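PDB 4XTK: CRISPR-associated endonuclease Cas1 from Thermotoga maritima, which probably acts as a metal-dependent double-stranded DNA endonuclease in CRISPR adaptive immunity against mobile genetic elements. Local coordinates for residues S10-S15 / D44-G49; S16-R21 / E50-K55; L169-R174 / L250-Q255; F91-Q96 / H212-I217. All coordinates share one frame; numbering follows the deposited sequence.

Contact 1 of 4, residues S10-S15 / D44-G49; sequences SVYLFS and DIKVFG
Parallel strand pairing joins 10-13 to 44-47 in the N-terminal β-rich part of Cas1. The segment axes diverge by 19°, and the backbone bonds alternate as parallel pairing requires: Val11 N reaches Asp44 O, Lys46 N gives a 2.7 Å bond to Val11 O, and Leu13 N binds Lys46 O. Each donor lies nearly along its acceptor's C=O axis. Beyond Leu13 the pairing ends with Phe48 N on Leu13 O (2.8 Å). In the mixed four-stranded sheet, 42-47 also pairs with strand 68-71, while Val11, Leu13 and Ile45 share an apolar face. Ser10, Tyr12, Asp44 and Lys46 lie on the other face. Asp44, its CG in the crowded position between N and carbonyl carbon (chi1 69°), turns OD1 to Ser10 OG at 3.0 Å, and its OD2 forms a salt bridge with Lys46 NZ at 3.0 Å. Lys46 runs alongside Tyr12, its CD over one face of that ring, 3.7 Å from the centroid. Tyr12 and Phe48 meet rim to rim with near-parallel planes, whereas Phe14 CE1 lies 3.5 Å from Phe48 CD1, over a Phe48 face but slid aside. Phe71, from strand 68-71, stacks on Phe48 and extends the aromatic cluster.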
# COMPACT_ATOMS: atom_id res chain seq x y z
N SER E 10 -10.50 -14.72 -3.73
CA SER E 10 -9.87 -14.14 -2.55
C SER E 10 -10.21 -15.01 -1.34
O SER E 10 -11.37 -15.11 -0.95
CB SER E 10 -10.34 -12.70 -2.33
OG SER E 10 -9.48 -12.00 -1.45
N VAL E 11 -9.20 -15.65 -0.76
CA VAL E 11 -9.42 -16.52 0.38
C VAL E 11 -9.41 -15.73 1.68
O VAL E 11 -8.42 -15.07 2.01
CB VAL E 11 -8.35 -17.63 0.47
CG1 VAL E 11 -8.54 -18.46 1.74
CG2 VAL E 11 -8.43 -18.52 -0.75
N TYR E 12 -10.52 -15.79 2.41
CA TYR E 12 -10.62 -15.17 3.73
C TYR E 12 -10.39 -16.20 4.82
O TYR E 12 -11.19 -17.12 5.00
CB TYR E 12 -11.99 -14.50 3.92
CG TYR E 12 -12.14 -13.18 3.20
CD1 TYR E 12 -12.22 -13.12 1.81
CD2 TYR E 12 -12.23 -11.99 3.91
CE1 TYR E 12 -12.36 -11.92 1.15
CE2 TYR E 12 -12.37 -10.78 3.26
CZ TYR E 12 -12.44 -10.75 1.88
OH TYR E 12 -12.58 -9.55 1.22
N LEU E 13 -9.29 -16.06 5.56
CA LEU E 13 -9.03 -16.93 6.69
C LEU E 13 -9.33 -16.24 8.01
O LEU E 13 -8.59 -15.35 8.42
CB LEU E 13 -7.57 -17.39 6.70
CG LEU E 13 -7.17 -18.35 5.59
CD1 LEU E 13 -5.73 -18.75 5.80
CD2 LEU E 13 -8.08 -19.56 5.60
N PHE E 14 -10.40 -16.65 8.67
CA PHE E 14 -10.72 -16.11 9.98
C PHE E 14 -10.21 -16.95 11.12
O PHE E 14 -10.21 -16.51 12.27
CB PHE E 14 -12.22 -15.90 10.09
CG PHE E 14 -12.74 -14.86 9.16
CD1 PHE E 14 -12.63 -13.52 9.48
CD2 PHE E 14 -13.28 -15.22 7.95
CE1 PHE E 14 -13.09 -12.55 8.61
CE2 PHE E 14 -13.73 -14.26 7.08
CZ PHE E 14 -13.64 -12.93 7.41
N SER E 15 -9.76 -18.16 10.81
CA SER E 15 -9.36 -19.11 11.85
C SER E 15 -7.90 -18.93 12.24
O SER E 15 -7.04 -18.63 11.39
CB SER E 15 -9.59 -20.55 11.39
OG SER E 15 -10.98 -20.83 11.24
N ASP E 44 -5.38 -14.08 -4.09
CA ASP E 44 -4.78 -13.58 -2.86
C ASP E 44 -5.41 -14.16 -1.60
O ASP E 44 -6.52 -14.71 -1.63
CB ASP E 44 -4.87 -12.05 -2.80
CG ASP E 44 -6.28 -11.56 -2.64
OD1 ASP E 44 -7.16 -12.02 -3.39
OD2 ASP E 44 -6.51 -10.72 -1.74
N ILE E 45 -4.71 -14.03 -0.48
CA ILE E 45 -5.20 -14.50 0.81
C ILE E 45 -5.29 -13.38 1.85
O ILE E 45 -4.34 -12.63 2.05
CB ILE E 45 -4.29 -15.62 1.37
CG1 ILE E 45 -4.21 -16.78 0.38
CG2 ILE E 45 -4.80 -16.10 2.71
CD1 ILE E 45 -3.09 -17.75 0.67
N LYS E 46 -6.44 -13.28 2.51
CA LYS E 46 -6.64 -12.31 3.59
C LYS E 46 -6.76 -12.99 4.96
O LYS E 46 -7.72 -13.72 5.22
CB LYS E 46 -7.89 -11.47 3.32
CG LYS E 46 -7.83 -10.61 2.06
CD LYS E 46 -9.20 -10.01 1.79
CE LYS E 46 -9.30 -9.29 0.45
NZ LYS E 46 -8.01 -8.72 -0.02
N VAL E 47 -5.79 -12.73 5.83
CA VAL E 47 -5.71 -13.38 7.14
C VAL E 47 -6.22 -12.51 8.28
O VAL E 47 -5.62 -11.50 8.62
CB VAL E 47 -4.25 -13.77 7.45
CG1 VAL E 47 -4.14 -14.35 8.85
CG2 VAL E 47 -3.74 -14.74 6.42
N PHE E 48 -7.36 -12.88 8.85
CA PHE E 48 -7.87 -12.20 10.04
C PHE E 48 -7.56 -12.88 11.37
O PHE E 48 -7.75 -12.30 12.44
CB PHE E 48 -9.37 -12.01 9.90
CG PHE E 48 -9.76 -11.13 8.76
CD1 PHE E 48 -9.89 -11.63 7.49
CD2 PHE E 48 -9.99 -9.78 8.97
CE1 PHE E 48 -10.25 -10.82 6.44
CE2 PHE E 48 -10.35 -8.96 7.93
CZ PHE E 48 -10.48 -9.49 6.66
N GLY E 49 -7.07 -14.11 11.31
CA GLY E 49 -6.84 -14.87 12.53
C GLY E 49 -5.44 -14.65 13.02
O GLY E 49 -4.67 -13.92 12.41
O HOH W 1 -10.54 -13.68 13.55

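Contact 2 of 4, residues S16-R21 / E50-K55; sequences SGTLKR and EVDLNK
Flat peptide groups carry this contact, and two of their bonds are made in the carbonyl plane: Gly17 N approaches Glu50 O at 3.1 Å, and Asp52 N approaches Gly17 O at 2.9 Å. A third donor, Leu19 N, comes nearly along the axis of the Asp52 carbonyl, 2.7 Å from its O. Ahead of the first rung, Ser16 OG, anti to its own carbonyl carbon (chi1 -64°), accepts from Glu50 N at 3.0 Å, taking up the pairing before the strand begins. These alternating bonds, with segment axes 28° apart, define a parallel ladder between strands 17-21 and 51-54 of the second mixed sheet. Gly17 has backbone angles (phi 160°) at which a CB would collide with the carbonyl O of Ser16. On the apolar side Leu19 CD1 touches both Leu53 CD2, at 3.7 Å, and Val51 CG2, at 4.0 Å; Leu53 lies alongside Leu19, while Val51 crosses it obliquely. Farther on the strands part, and a water joins Arg21 N to Asn54 OD1. That same oxygen caps Phe57 N at the start of helix 55-63. Asp52 to Asn54 form an antiparallel ladder with a strand of the second subunit, so this sheet continues across the interface.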
# COMPACT_ATOMS: atom_id res chain seq x y z
N SER E 16 -7.62 -19.08 13.52
CA SER E 16 -6.24 -19.08 13.99
C SER E 16 -5.61 -20.45 13.78
O SER E 16 -6.30 -21.47 13.80
CB SER E 16 -6.18 -18.67 15.46
OG SER E 16 -6.63 -17.34 15.63
N GLY E 17 -4.30 -20.47 13.58
CA GLY E 17 -3.58 -21.71 13.39
C GLY E 17 -2.24 -21.49 12.72
O GLY E 17 -1.70 -20.38 12.74
N THR E 18 -1.70 -22.54 12.12
CA THR E 18 -0.41 -22.44 11.46
C THR E 18 -0.55 -22.60 9.95
O THR E 18 -1.11 -23.58 9.47
CB THR E 18 0.58 -23.51 11.97
OG1 THR E 18 0.72 -23.40 13.39
CG2 THR E 18 1.93 -23.31 11.31
N LEU E 19 -0.05 -21.62 9.21
CA LEU E 19 0.00 -21.70 7.76
C LEU E 19 1.22 -22.50 7.31
O LEU E 19 2.35 -22.19 7.66
CB LEU E 19 0.03 -20.30 7.14
CG LEU E 19 -1.24 -19.46 7.31
CD1 LEU E 19 -1.02 -18.03 6.85
CD2 LEU E 19 -2.39 -20.10 6.56
N LYS E 20 0.98 -23.56 6.53
CA LYS E 20 2.05 -24.44 6.10
C LYS E 20 1.87 -24.91 4.67
O LYS E 20 0.74 -24.99 4.16
CB LYS E 20 2.16 -25.65 7.04
N ARG E 21 2.99 -25.23 4.02
CA ARG E 21 2.99 -25.81 2.69
C ARG E 21 3.22 -27.32 2.80
O ARG E 21 4.17 -27.75 3.46
CB ARG E 21 4.08 -25.16 1.83
CG ARG E 21 4.52 -25.99 0.62
CD ARG E 21 5.89 -25.54 0.12
NE ARG E 21 6.13 -25.89 -1.27
CZ ARG E 21 6.51 -27.09 -1.69
NH1 ARG E 21 6.71 -27.31 -2.98
NH2 ARG E 21 6.70 -28.08 -0.82
N GLU E 50 -5.09 -15.29 14.13
CA GLU E 50 -3.71 -15.29 14.58
C GLU E 50 -3.02 -16.50 13.95
O GLU E 50 -3.34 -17.64 14.26
CB GLU E 50 -3.62 -15.33 16.11
CG GLU E 50 -4.19 -14.10 16.80
CD GLU E 50 -3.37 -12.84 16.52
OE1 GLU E 50 -2.18 -12.95 16.17
OE2 GLU E 50 -3.93 -11.73 16.64
N VAL E 51 -2.07 -16.24 13.05
CA VAL E 51 -1.43 -17.33 12.32
C VAL E 51 0.07 -17.39 12.53
O VAL E 51 0.73 -16.37 12.73
CB VAL E 51 -1.70 -17.22 10.80
CG1 VAL E 51 -3.18 -17.38 10.51
CG2 VAL E 51 -1.17 -15.91 10.24
N ASP E 52 0.61 -18.61 12.50
CA ASP E 52 2.05 -18.82 12.43
C ASP E 52 2.42 -19.22 11.00
O ASP E 52 1.66 -19.93 10.33
CB ASP E 52 2.50 -19.90 13.41
CG ASP E 52 2.19 -19.55 14.85
OD1 ASP E 52 1.83 -18.39 15.11
OD2 ASP E 52 2.32 -20.44 15.72
N LEU E 53 3.57 -18.76 10.54
CA LEU E 53 4.10 -19.18 9.25
C LEU E 53 5.61 -19.04 9.24
O LEU E 53 6.19 -18.38 10.10
CB LEU E 53 3.46 -18.37 8.11
CG LEU E 53 3.47 -16.83 8.11
CD1 LEU E 53 4.74 -16.28 7.48
CD2 LEU E 53 2.25 -16.29 7.38
N ASN E 54 6.26 -19.70 8.29
CA ASN E 54 7.70 -19.54 8.11
C ASN E 54 8.04 -19.03 6.71
O ASN E 54 7.15 -18.78 5.90
CB ASN E 54 8.43 -20.85 8.40
CG ASN E 54 7.86 -22.03 7.65
OD1 ASN E 54 7.18 -21.88 6.64
ND2 ASN E 54 8.13 -23.23 8.16
N LYS E 55 9.33 -18.87 6.45
CA LYS E 55 9.78 -18.34 5.17
C LYS E 55 9.49 -19.31 4.03
O LYS E 55 9.25 -18.88 2.90
CB LYS E 55 11.27 -18.00 5.23
CG LYS E 55 11.77 -17.28 4.00
CD LYS E 55 13.24 -16.95 4.12
CE LYS E 55 14.10 -18.15 3.80
NZ LYS E 55 15.54 -17.80 3.90
O HOH W 2 5.57 -24.34 5.26

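Contact 3 of 4, residues L169-R174 / L250-Q255; sequences LVSDER and LVNTRQ
Asn252 lays its carboxamide against the backbone of residues 169-171, ND2 pointing to the Leu169 carbonyl and OD1 turned to the Ser171 side. With CG anti to the carbonyl carbon (chi1 -81°), the group swings out from the last turn of helix 230-252. ND2 donates to Leu169 O at 3.1 Å and 165°, and donor and acceptor lie close to each other's planes. OD1 comes no nearer than 3.6 Å to Ser171 N, so ND2 makes the one hydrogen bond between the two segments, while Val170 packs on Phe247 and Leu248 of the same helix. The contact therefore joins the C-terminal end of a long helix in the helical part of Cas1 to the loop after helix 148-166, at the protein surface. Arg254 is the first residue to leave helical angles, with phi 61°, and its side chain bends at chi2 and chi3 toward Arg174. The two guanidinium groups are nearly coplanar and meet edge to edge, Arg174 NH2 lying 3.7 Å from Arg254 NH1. Nearby acids probably offset these like charges. Asp172 OD2 takes Arg174 NH2 at 2.7 Å through its syn lone pair, and Glu258 forms salt bridges with both arginines.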
# COMPACT_ATOMS: atom_id res chain seq x y z
N LEU E 169 -37.13 14.57 17.33
CA LEU E 169 -37.25 13.24 17.91
C LEU E 169 -36.56 13.15 19.27
O LEU E 169 -36.62 12.12 19.94
CB LEU E 169 -36.65 12.20 16.97
CG LEU E 169 -37.39 12.07 15.64
CD1 LEU E 169 -36.61 11.18 14.69
CD2 LEU E 169 -38.79 11.52 15.86
N VAL E 170 -35.90 14.23 19.67
CA VAL E 170 -35.14 14.25 20.92
C VAL E 170 -35.94 14.89 22.05
O VAL E 170 -36.28 16.07 21.99
CB VAL E 170 -33.81 14.99 20.76
CG1 VAL E 170 -33.10 15.07 22.09
CG2 VAL E 170 -32.96 14.30 19.73
N SER E 171 -36.22 14.11 23.08
CA SER E 171 -37.04 14.58 24.20
C SER E 171 -36.32 15.60 25.08
O SER E 171 -36.84 16.69 25.33
CB SER E 171 -37.49 13.38 25.03
OG SER E 171 -37.89 12.31 24.19
N ASP E 172 -35.13 15.24 25.55
CA ASP E 172 -34.36 16.14 26.41
C ASP E 172 -33.62 17.17 25.56
O ASP E 172 -32.77 16.82 24.74
CB ASP E 172 -33.37 15.34 27.25
CG ASP E 172 -32.85 16.12 28.44
OD1 ASP E 172 -33.04 17.36 28.47
OD2 ASP E 172 -32.25 15.50 29.35
N GLU E 173 -33.92 18.45 25.77
CA GLU E 173 -33.37 19.48 24.90
C GLU E 173 -31.89 19.74 25.18
O GLU E 173 -31.19 20.28 24.33
CB GLU E 173 -34.18 20.78 24.99
CG GLU E 173 -34.90 21.02 26.30
CD GLU E 173 -35.70 22.31 26.28
OE1 GLU E 173 -36.95 22.23 26.25
OE2 GLU E 173 -35.09 23.40 26.30
N ARG E 174 -31.41 19.33 26.35
CA ARG E 174 -29.98 19.36 26.62
C ARG E 174 -29.23 18.51 25.59
O ARG E 174 -28.04 18.71 25.35
CB ARG E 174 -29.66 18.85 28.03
CG ARG E 174 -30.14 19.74 29.16
CD ARG E 174 -29.85 19.09 30.50
NE ARG E 174 -30.38 17.73 30.57
CZ ARG E 174 -30.35 16.95 31.65
NH1 ARG E 174 -29.82 17.41 32.78
NH2 ARG E 174 -30.86 15.73 31.60
N LEU E 250 -29.68 5.92 22.04
CA LEU E 250 -28.90 6.01 23.27
C LEU E 250 -29.33 7.18 24.17
O LEU E 250 -29.38 7.03 25.39
CB LEU E 250 -27.41 6.10 22.94
CG LEU E 250 -26.83 4.76 22.44
CD1 LEU E 250 -25.36 4.89 22.08
CD2 LEU E 250 -27.05 3.65 23.46
N VAL E 251 -29.64 8.35 23.59
CA VAL E 251 -30.01 9.50 24.41
C VAL E 251 -31.45 9.43 24.88
O VAL E 251 -31.77 9.94 25.95
CB VAL E 251 -29.80 10.86 23.67
CG1 VAL E 251 -28.36 11.01 23.23
CG2 VAL E 251 -30.77 11.02 22.50
N ASN E 252 -32.32 8.80 24.10
CA ASN E 252 -33.72 8.67 24.48
C ASN E 252 -33.95 7.56 25.50
O ASN E 252 -34.94 7.58 26.23
CB ASN E 252 -34.60 8.42 23.24
CG ASN E 252 -34.93 9.71 22.49
OD1 ASN E 252 -34.79 10.81 23.02
ND2 ASN E 252 -35.39 9.56 21.26
N THR E 253 -33.05 6.57 25.56
CA THR E 253 -33.19 5.53 26.58
C THR E 253 -32.32 5.85 27.79
O THR E 253 -32.26 5.07 28.74
CB THR E 253 -32.81 4.13 26.05
OG1 THR E 253 -31.43 4.10 25.65
CG2 THR E 253 -33.70 3.74 24.88
N ARG E 254 -31.63 6.99 27.72
CA ARG E 254 -30.75 7.45 28.78
C ARG E 254 -29.60 6.47 29.04
O ARG E 254 -29.00 6.48 30.12
CB ARG E 254 -31.54 7.69 30.07
CG ARG E 254 -32.48 8.87 30.02
CD ARG E 254 -31.81 10.12 30.54
NE ARG E 254 -31.43 9.97 31.94
CZ ARG E 254 -30.85 10.93 32.66
NH1 ARG E 254 -30.59 12.11 32.11
NH2 ARG E 254 -30.52 10.70 33.92
N GLN E 255 -29.28 5.64 28.06
CA GLN E 255 -28.08 4.82 28.14
C GLN E 255 -26.89 5.74 28.12
O GLN E 255 -25.90 5.52 28.83
CB GLN E 255 -28.00 3.82 27.00
CG GLN E 255 -28.92 2.64 27.12
CD GLN E 255 -28.68 1.63 26.02
OE1 GLN E 255 -29.44 1.56 25.05
NE2 GLN E 255 -27.61 0.85 26.15

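Contact 4 of 4, residues F91-Q96 / H212-I217; sequences FLILKQ and HLDPRI
Asp214 OD1 accepts two hydrogen bonds, both from Arg216: the backbone N at 2.8 Å, from above the carboxylate plane, and the side-chain NE at 3.0 Å, on the syn lone pair. The first closes an Asx turn inside the type I β-turn 214-217. Arg216 NH2 adds a 2.6 Å salt bridge to Asp214 OD2, so the guanidinium grips the carboxylate side-on with two nitrogens. CG of Asp214 stands anti to the backbone N (chi1 -171°), so the side chain runs alongside Ile93, whose CD1 touches Asp214 CB. The backbone of Asp214 is gripped from 91-96: Gln96, extended beyond CG, offers OE1 to Asp214 N at 2.7 Å and NE2 to Asp214 O at 2.8 Å, both on carbonyl lone pairs. One amide reads both the N-H and the C=O of a single residue, tying helix 93-101 to the loop before helix 230-252. At the N-cap of helix 93-101, Leu92 N bonds to His212 O at 2.9 Å. Phe91 turns its ring edge to Asp214 OD2, with CZ 3.6 Å away, while Ile93 CB lies over one face. Ile93 CD1 meets Ile217 CD1; the Ile217 side chain is about 9 Å from that of His221, a manganese ligand inferred by similarity. Arg216 NH2 also bridges to Asp214 OD2 of the second subunit, so the buried carboxylate probably stays ionised in a dimer-spanning network.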
# COMPACT_ATOMS: atom_id res chain seq x y z
N PHE E 91 -5.86 -3.70 -8.72
CA PHE E 91 -5.79 -2.44 -8.00
C PHE E 91 -6.30 -1.30 -8.89
O PHE E 91 -5.86 -1.14 -10.03
CB PHE E 91 -4.35 -2.21 -7.53
CG PHE E 91 -4.19 -1.06 -6.60
CD1 PHE E 91 -5.17 -0.76 -5.68
CD2 PHE E 91 -3.04 -0.30 -6.61
CE1 PHE E 91 -5.02 0.30 -4.80
CE2 PHE E 91 -2.88 0.75 -5.74
CZ PHE E 91 -3.87 1.06 -4.83
N LEU E 92 -7.24 -0.53 -8.36
CA LEU E 92 -8.00 0.44 -9.15
C LEU E 92 -7.47 1.88 -9.13
O LEU E 92 -8.13 2.79 -9.63
CB LEU E 92 -9.45 0.42 -8.67
CG LEU E 92 -10.13 -0.92 -8.90
CD1 LEU E 92 -11.44 -0.99 -8.12
CD2 LEU E 92 -10.37 -1.15 -10.40
N ILE E 93 -6.29 2.09 -8.55
CA ILE E 93 -5.76 3.44 -8.36
C ILE E 93 -5.74 4.27 -9.67
O ILE E 93 -6.12 5.44 -9.66
CB ILE E 93 -4.34 3.39 -7.72
CG1 ILE E 93 -3.86 4.79 -7.36
CG2 ILE E 93 -3.34 2.66 -8.60
CD1 ILE E 93 -4.69 5.45 -6.31
N LEU E 94 -5.35 3.66 -10.78
CA LEU E 94 -5.28 4.37 -12.05
C LEU E 94 -6.68 4.70 -12.56
O LEU E 94 -6.90 5.78 -13.12
CB LEU E 94 -4.51 3.56 -13.09
CG LEU E 94 -3.05 3.27 -12.73
CD1 LEU E 94 -2.34 2.55 -13.86
CD2 LEU E 94 -2.30 4.53 -12.34
N LYS E 95 -7.61 3.76 -12.40
CA LYS E 95 -8.97 3.99 -12.85
C LYS E 95 -9.57 5.13 -12.04
O LYS E 95 -10.28 5.97 -12.58
CB LYS E 95 -9.82 2.73 -12.74
CG LYS E 95 -9.33 1.55 -13.55
CD LYS E 95 -9.29 1.84 -15.03
CE LYS E 95 -10.69 1.86 -15.62
NZ LYS E 95 -10.67 2.01 -17.10
N GLN E 96 -9.24 5.14 -10.75
CA GLN E 96 -9.73 6.16 -9.82
C GLN E 96 -9.26 7.56 -10.18
O GLN E 96 -10.05 8.50 -10.18
CB GLN E 96 -9.31 5.82 -8.38
CG GLN E 96 -10.15 4.73 -7.73
CD GLN E 96 -9.72 4.42 -6.31
OE1 GLN E 96 -9.09 3.40 -6.05
NE2 GLN E 96 -10.09 5.29 -5.38
N HIS E 212 -10.15 -3.52 -3.76
CA HIS E 212 -9.17 -3.12 -4.77
C HIS E 212 -9.14 -1.60 -4.92
O HIS E 212 -8.43 -1.07 -5.78
CB HIS E 212 -9.49 -3.76 -6.11
CG HIS E 212 -9.37 -5.25 -6.11
ND1 HIS E 212 -10.23 -6.06 -6.82
CD2 HIS E 212 -8.50 -6.08 -5.50
CE1 HIS E 212 -9.90 -7.33 -6.64
NE2 HIS E 212 -8.85 -7.37 -5.84
N LEU E 213 -9.93 -0.91 -4.09
CA LEU E 213 -9.98 0.55 -4.11
C LEU E 213 -8.86 1.17 -3.29
O LEU E 213 -8.40 0.58 -2.32
CB LEU E 213 -11.33 1.05 -3.59
CG LEU E 213 -12.57 0.72 -4.44
CD1 LEU E 213 -13.83 0.70 -3.57
CD2 LEU E 213 -12.71 1.74 -5.56
N ASP E 214 -8.41 2.35 -3.70
CA ASP E 214 -7.53 3.15 -2.86
C ASP E 214 -8.33 4.26 -2.18
O ASP E 214 -9.02 5.04 -2.85
CB ASP E 214 -6.38 3.74 -3.66
CG ASP E 214 -5.33 4.39 -2.77
OD1 ASP E 214 -5.59 5.49 -2.24
OD2 ASP E 214 -4.24 3.80 -2.59
N PRO E 215 -8.24 4.33 -0.85
CA PRO E 215 -8.96 5.26 0.03
C PRO E 215 -8.51 6.72 -0.10
O PRO E 215 -9.22 7.61 0.36
CB PRO E 215 -8.64 4.73 1.42
CG PRO E 215 -7.31 4.11 1.28
CD PRO E 215 -7.29 3.50 -0.09
N ARG E 216 -7.35 6.96 -0.72
CA ARG E 216 -6.80 8.32 -0.78
C ARG E 216 -7.41 9.18 -1.88
O ARG E 216 -7.19 10.38 -1.91
CB ARG E 216 -5.28 8.26 -0.94
CG ARG E 216 -4.61 7.79 0.32
CD ARG E 216 -3.17 7.41 0.10
NE ARG E 216 -3.04 6.28 -0.80
CZ ARG E 216 -1.91 5.60 -0.95
NH1 ARG E 216 -0.84 5.94 -0.24
NH2 ARG E 216 -1.84 4.58 -1.80
N ILE E 217 -8.18 8.57 -2.77
CA ILE E 217 -8.87 9.34 -3.79
C ILE E 217 -10.37 9.28 -3.60
O ILE E 217 -10.97 8.22 -3.76
CB ILE E 217 -8.51 8.86 -5.22
CG1 ILE E 217 -7.01 9.02 -5.48
CG2 ILE E 217 -9.31 9.61 -6.25
CD1 ILE E 217 -6.57 8.51 -6.83

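Overall arrangement
From the N terminus, strands 9-13 and 17-21 come first, and strands 42-47 and 51-54 return to them in the same order. Contacts 1 and 2 therefore cross, each spanning 28 residues without helix, and they touch through Leu13 and Leu19, joining the two mixed sheets. Both close before the others open. Contact 4 opens at 91-96, and contact 3 opens inside its span at 169-174; contact 4 closes at 212-217 before contact 3 closes at 250-255, so these two also cross. Contact 4 ties helix 93-101 to the loop before helix 230-252, and contact 3, centred about 41 Å away, holds that helix's far end. Contacts 1, 2 and 4 also touch the second subunit.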